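Local coordinates for flavoredoxin (Methanosarcina acetivorans, PDB 3BNK), which binds FMN as its cofactor and probably works as an electron-transfer flavoprotein, at the interface of chains A and B. Residues are numbered along the deposited sequence; one frame, centred on the assembly and turned at random. Chains: chain A/B, Flavoredoxin.

Contact 1 and contact 2 belong to one two-fold symmetric interface, the centres of their C-alpha atoms lying about 23 Å apart, and they share no residue or secondary-structure element. They hide similar amounts of surface, 327 and 316 Å², by different means: contact 1 joins a hairpin turn to a strand end with hydrogen bonds, whereas contact 2 packs a C-terminal 3-10 turn on a helix by carbon contacts. In both, chain A supplies FMN-site residues, A:Trp36, A:Gly50 and A:Asn52 in contact 1 and A:Val86 in contact 2, so the subunit interface borders the flavin sites and may help to shape them.

Contact 1: the interface of chains A and B. Residues chain A 36, 50, 52, 127-131; chain B 40-44.
This is a mixed polar and apolar homodimer interface, in which the turn at 127-129 of chain A and the start of the following strand receive the end of strand 37-41 of chain B and the loop after it; it probably helps to hold the two subunits together. Its polar core is the side-chain oxygen of A:Asn130, which accepts more than one hydrogen bond. A:Thr129 OG1 donates one at 2.8 Å to A:Asn130 OD1, lying in the carbonyl plane. Another comes from the backbone of the partner: B:Ala42 N is 2.9 Å from A:Asn130 OD1, but stands above the amide, 46° out of its plane and therefore off the lone pairs. A:Thr129 OG1 occupies the crowded position between its own N and carbonyl carbon (chi1 51°), which presents it to B:Asn43 N; that N-H donates to OG1 at 3.1 Å, nearly straight at 160°. Thus one hydroxyl both fixes the acceptor amide and binds the partner backbone.

B:Asn41 crosses A:Thr129 at about a right angle, with CG anti to its backbone N. A:Thr129 OG1 lies over the face of the B:Asn41 amide, 3.1 Å from ND2, too far out of plane for a good hydrogen bond. A:Thr129 N lies 3.0 Å from B:Asn41 ND2, close to the amide plane; as modelled two donors meet, so the amide is probably turned over, its oxygen accepting this N-H.

Apolar contacts flank this network. A:Trp36 brings the edge of its six-membered ring to the partner backbone, B:Ala42 N lying in the ring plane 3.6 Å from CH2. On the other flank, B:Val40 CG1 meets the ring of A:Phe127 obliquely, 3.7 Å from CE1. A:Pro128 CG approaches B:Pro44 CD at 4.1 Å, the latter proline following a cis peptide bond.

In the fold, A:127-129 links strands 115-126 and 130-142, A:Trp36 lies between strands 28-34 and 37-41, and the FMN-site residues A:Gly50 and A:Asn52 belong to strand 46-52.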
# COMPACT_ATOMS: atom_id res chain seq x y z
N TRP A 36 2.88 3.43 -4.58
CA TRP A 36 3.46 3.69 -3.26
C TRP A 36 2.56 4.64 -2.48
O TRP A 36 2.87 5.83 -2.31
CB TRP A 36 4.87 4.25 -3.40
CG TRP A 36 5.89 3.28 -3.99
CD1 TRP A 36 5.65 2.11 -4.67
CD2 TRP A 36 7.32 3.45 -3.98
NE1 TRP A 36 6.83 1.54 -5.06
CE2 TRP A 36 7.87 2.33 -4.65
CE3 TRP A 36 8.18 4.42 -3.45
CZ2 TRP A 36 9.27 2.16 -4.82
CZ3 TRP A 36 9.56 4.24 -3.61
CH2 TRP A 36 10.09 3.12 -4.30
N GLY A 50 4.48 8.07 -2.00
CA GLY A 50 5.93 7.97 -2.28
C GLY A 50 6.31 8.27 -3.72
O GLY A 50 6.03 7.48 -4.65
N ASN A 52 9.10 9.67 -6.68
CA ASN A 52 10.48 9.91 -7.07
C ASN A 52 10.82 11.39 -7.34
O ASN A 52 10.07 12.12 -8.00
CB ASN A 52 10.93 9.00 -8.21
CG ASN A 52 12.45 8.77 -8.20
OD1 ASN A 52 13.22 9.65 -8.56
ND2 ASN A 52 12.87 7.58 -7.77
N PHE A 127 13.21 11.79 1.50
CA PHE A 127 14.16 10.70 1.65
C PHE A 127 15.10 10.74 0.43
O PHE A 127 14.82 11.47 -0.53
CB PHE A 127 13.41 9.36 1.81
CG PHE A 127 12.53 9.30 3.03
CD1 PHE A 127 11.19 9.66 2.96
CD2 PHE A 127 13.06 8.91 4.26
CE1 PHE A 127 10.38 9.63 4.10
CE2 PHE A 127 12.27 8.87 5.40
CZ PHE A 127 10.92 9.22 5.32
N PRO A 128 16.22 9.99 0.45
CA PRO A 128 17.30 10.21 -0.54
C PRO A 128 16.89 10.25 -2.02
O PRO A 128 17.50 10.99 -2.79
CB PRO A 128 18.27 9.06 -0.26
CG PRO A 128 18.08 8.78 1.18
CD PRO A 128 16.60 8.91 1.38
N THR A 129 15.87 9.49 -2.42
CA THR A 129 15.44 9.48 -3.83
C THR A 129 13.97 9.85 -4.07
O THR A 129 13.52 9.98 -5.21
CB THR A 129 15.74 8.12 -4.55
OG1 THR A 129 15.22 7.03 -3.77
CG2 THR A 129 17.23 7.93 -4.79
N ASN A 130 13.22 9.98 -2.98
CA ASN A 130 11.78 10.16 -3.05
C ASN A 130 11.31 11.15 -2.02
O ASN A 130 11.77 11.13 -0.88
CB ASN A 130 11.07 8.85 -2.71
CG ASN A 130 11.32 7.75 -3.71
OD1 ASN A 130 12.41 7.17 -3.76
ND2 ASN A 130 10.28 7.40 -4.48
N TYR A 131 10.35 11.98 -2.42
CA TYR A 131 9.52 12.68 -1.44
C TYR A 131 8.47 11.72 -0.87
O TYR A 131 8.07 10.75 -1.53
CB TYR A 131 8.83 13.90 -2.06
CG TYR A 131 9.77 14.88 -2.73
CD1 TYR A 131 9.96 14.85 -4.11
CD2 TYR A 131 10.48 15.83 -1.99
CE1 TYR A 131 10.82 15.75 -4.75
CE2 TYR A 131 11.35 16.74 -2.62
CZ TYR A 131 11.50 16.68 -4.00
OH TYR A 131 12.34 17.55 -4.65
N VAL B 40 8.41 3.49 0.25
CA VAL B 40 8.55 4.90 0.53
C VAL B 40 9.69 5.48 -0.30
O VAL B 40 9.55 6.55 -0.93
CB VAL B 40 8.79 5.12 2.06
CG1 VAL B 40 9.23 6.53 2.35
CG2 VAL B 40 7.51 4.78 2.85
N ASN B 41 10.82 4.76 -0.31
CA ASN B 41 12.04 5.21 -0.99
C ASN B 41 12.60 4.11 -1.88
O ASN B 41 12.55 2.93 -1.52
CB ASN B 41 13.09 5.66 0.04
CG ASN B 41 14.22 6.51 -0.56
OD1 ASN B 41 15.38 6.09 -0.60
ND2 ASN B 41 13.89 7.69 -1.03
N ALA B 42 13.13 4.51 -3.03
CA ALA B 42 13.72 3.57 -3.99
C ALA B 42 15.12 3.10 -3.58
O ALA B 42 15.39 1.91 -3.55
CB ALA B 42 13.77 4.20 -5.37
N ASN B 43 16.00 4.05 -3.24
CA ASN B 43 17.40 3.75 -2.96
C ASN B 43 17.99 4.67 -1.89
O ASN B 43 18.03 5.89 -2.07
CB ASN B 43 18.22 3.81 -4.26
CG ASN B 43 19.63 3.25 -4.09
OD1 ASN B 43 19.91 2.44 -3.19
ND2 ASN B 43 20.52 3.68 -4.96
N PRO B 44 18.37 4.10 -0.74
CA PRO B 44 18.21 2.70 -0.34
C PRO B 44 16.73 2.28 -0.25
O PRO B 44 15.87 3.12 -0.01
CB PRO B 44 18.88 2.64 1.04
CG PRO B 44 18.91 4.03 1.54
CD PRO B 44 19.02 4.90 0.33

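Contact 2: the interface of chains A and B. Residues chain A 78-79, 82, 85-86; chain B 182-183, 186-187.
Helix 77-83 of chain A and the C-terminal 3-10 turn 182-186 of chain B pass close along their backbones, A:Tyr82 CA lying 3.9 Å from B:Gly183 CA, an approach that the missing side chain of the glycine permits. In this protein of the flavin reductase-like family the patch is an apolar helix-to-turn interface, probably part of the dimer: no nitrogen or oxygen of one chain comes within bonding distance of the other.

A:Lys78 contributes its methylenes. CG is anti to the backbone N (chi1 -173°), and the chain runs extended until it bends at chi3 (-69°), laying its middle obliquely across B:Leu186. There A:Lys78 CG meets B:Leu186 CD1 at 3.7 Å, and CD lies alongside the branch point. Past the bend, A:Lys78 CE reaches B:Thr182 CG2 at 3.8 Å, the two side chains crossing at about a right angle. An alanine at A:Lys78 would remove this methylene chain and would probably leave B:Leu186 and B:Thr182 less tightly packed. A:Lys79 meets the same leucine methyl from the neighbouring position, its CG 3.9 Å from B:Leu186 CD1.

A:Tyr82 has CG anti to the backbone N (chi1 -175°), which turns CD1 and CE1 toward chain B. CE1 lies 3.5 Å from B:Met187 CG, the two side chains crossing obliquely. Within chain A, A:Val86 CB lies over one face of this ring near the rim. A:Val86, an FMN-site residue, also runs antiparallel past B:Met187, its CG2 3.8 Å from CG. Beyond the helix end, A:Leu85 CD1 packs against B:Gly183 CA at 3.7 Å.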
# COMPACT_ATOMS: atom_id res chain seq x y z
N LYS A 78 -4.51 0.67 -19.98
CA LYS A 78 -3.59 1.19 -20.99
C LYS A 78 -3.20 2.65 -20.73
O LYS A 78 -2.01 2.97 -20.70
CB LYS A 78 -4.12 1.03 -22.40
CG LYS A 78 -3.09 1.41 -23.48
CD LYS A 78 -3.59 1.10 -24.88
CE LYS A 78 -3.66 -0.40 -25.10
NZ LYS A 78 -3.88 -0.75 -26.54
N LYS A 79 -4.21 3.50 -20.56
CA LYS A 79 -3.98 4.91 -20.27
C LYS A 79 -3.29 5.07 -18.92
O LYS A 79 -2.42 5.92 -18.76
CB LYS A 79 -5.28 5.73 -20.32
CG LYS A 79 -5.74 6.11 -21.73
CD LYS A 79 -7.21 6.59 -21.70
CE LYS A 79 -7.84 6.54 -23.09
NZ LYS A 79 -9.33 6.20 -23.06
N TYR A 82 0.31 4.20 -19.50
CA TYR A 82 0.82 5.38 -20.21
C TYR A 82 1.25 6.49 -19.24
O TYR A 82 2.35 7.02 -19.35
CB TYR A 82 -0.24 5.92 -21.16
CG TYR A 82 0.24 7.07 -22.02
CD1 TYR A 82 1.25 6.88 -22.96
CD2 TYR A 82 -0.32 8.35 -21.89
CE1 TYR A 82 1.70 7.92 -23.75
CE2 TYR A 82 0.14 9.41 -22.68
CZ TYR A 82 1.15 9.18 -23.60
OH TYR A 82 1.63 10.20 -24.41
N LEU A 85 4.53 5.97 -17.68
CA LEU A 85 5.68 5.82 -18.60
C LEU A 85 6.18 7.17 -19.10
O LEU A 85 7.39 7.41 -19.24
CB LEU A 85 5.29 4.94 -19.80
CG LEU A 85 5.33 3.42 -19.62
CD1 LEU A 85 4.33 2.76 -20.59
CD2 LEU A 85 6.73 2.90 -19.86
N VAL A 86 5.24 8.06 -19.37
CA VAL A 86 5.54 9.38 -19.91
C VAL A 86 5.54 10.41 -18.76
O VAL A 86 4.79 10.27 -17.80
CB VAL A 86 4.50 9.67 -21.02
CG1 VAL A 86 4.18 11.10 -21.13
CG2 VAL A 86 4.96 9.08 -22.38
N THR B 182 2.26 -1.97 -21.69
CA THR B 182 1.03 -1.76 -22.45
C THR B 182 0.84 -0.30 -22.85
O THR B 182 0.40 -0.02 -23.97
CB THR B 182 -0.24 -2.23 -21.72
OG1 THR B 182 -0.04 -3.56 -21.21
CG2 THR B 182 -1.41 -2.27 -22.66
N GLY B 183 1.14 0.62 -21.92
CA GLY B 183 1.04 2.06 -22.18
C GLY B 183 1.91 2.56 -23.32
O GLY B 183 1.58 3.57 -23.96
N LEU B 186 0.42 3.70 -26.75
CA LEU B 186 -0.13 5.04 -27.00
C LEU B 186 0.93 6.12 -27.20
O LEU B 186 0.59 7.26 -27.53
CB LEU B 186 -1.08 5.46 -25.87
CG LEU B 186 -2.25 4.53 -25.54
CD1 LEU B 186 -2.95 5.00 -24.26
CD2 LEU B 186 -3.24 4.41 -26.71
N MET B 187 2.20 5.76 -27.02
CA MET B 187 3.33 6.69 -27.13
C MET B 187 3.63 7.20 -28.55
O MET B 187 3.43 6.47 -29.53
CB MET B 187 4.59 6.11 -26.48
CG MET B 187 4.58 6.26 -24.97
SD MET B 187 5.80 5.27 -24.08
CE MET B 187 7.33 6.15 -24.41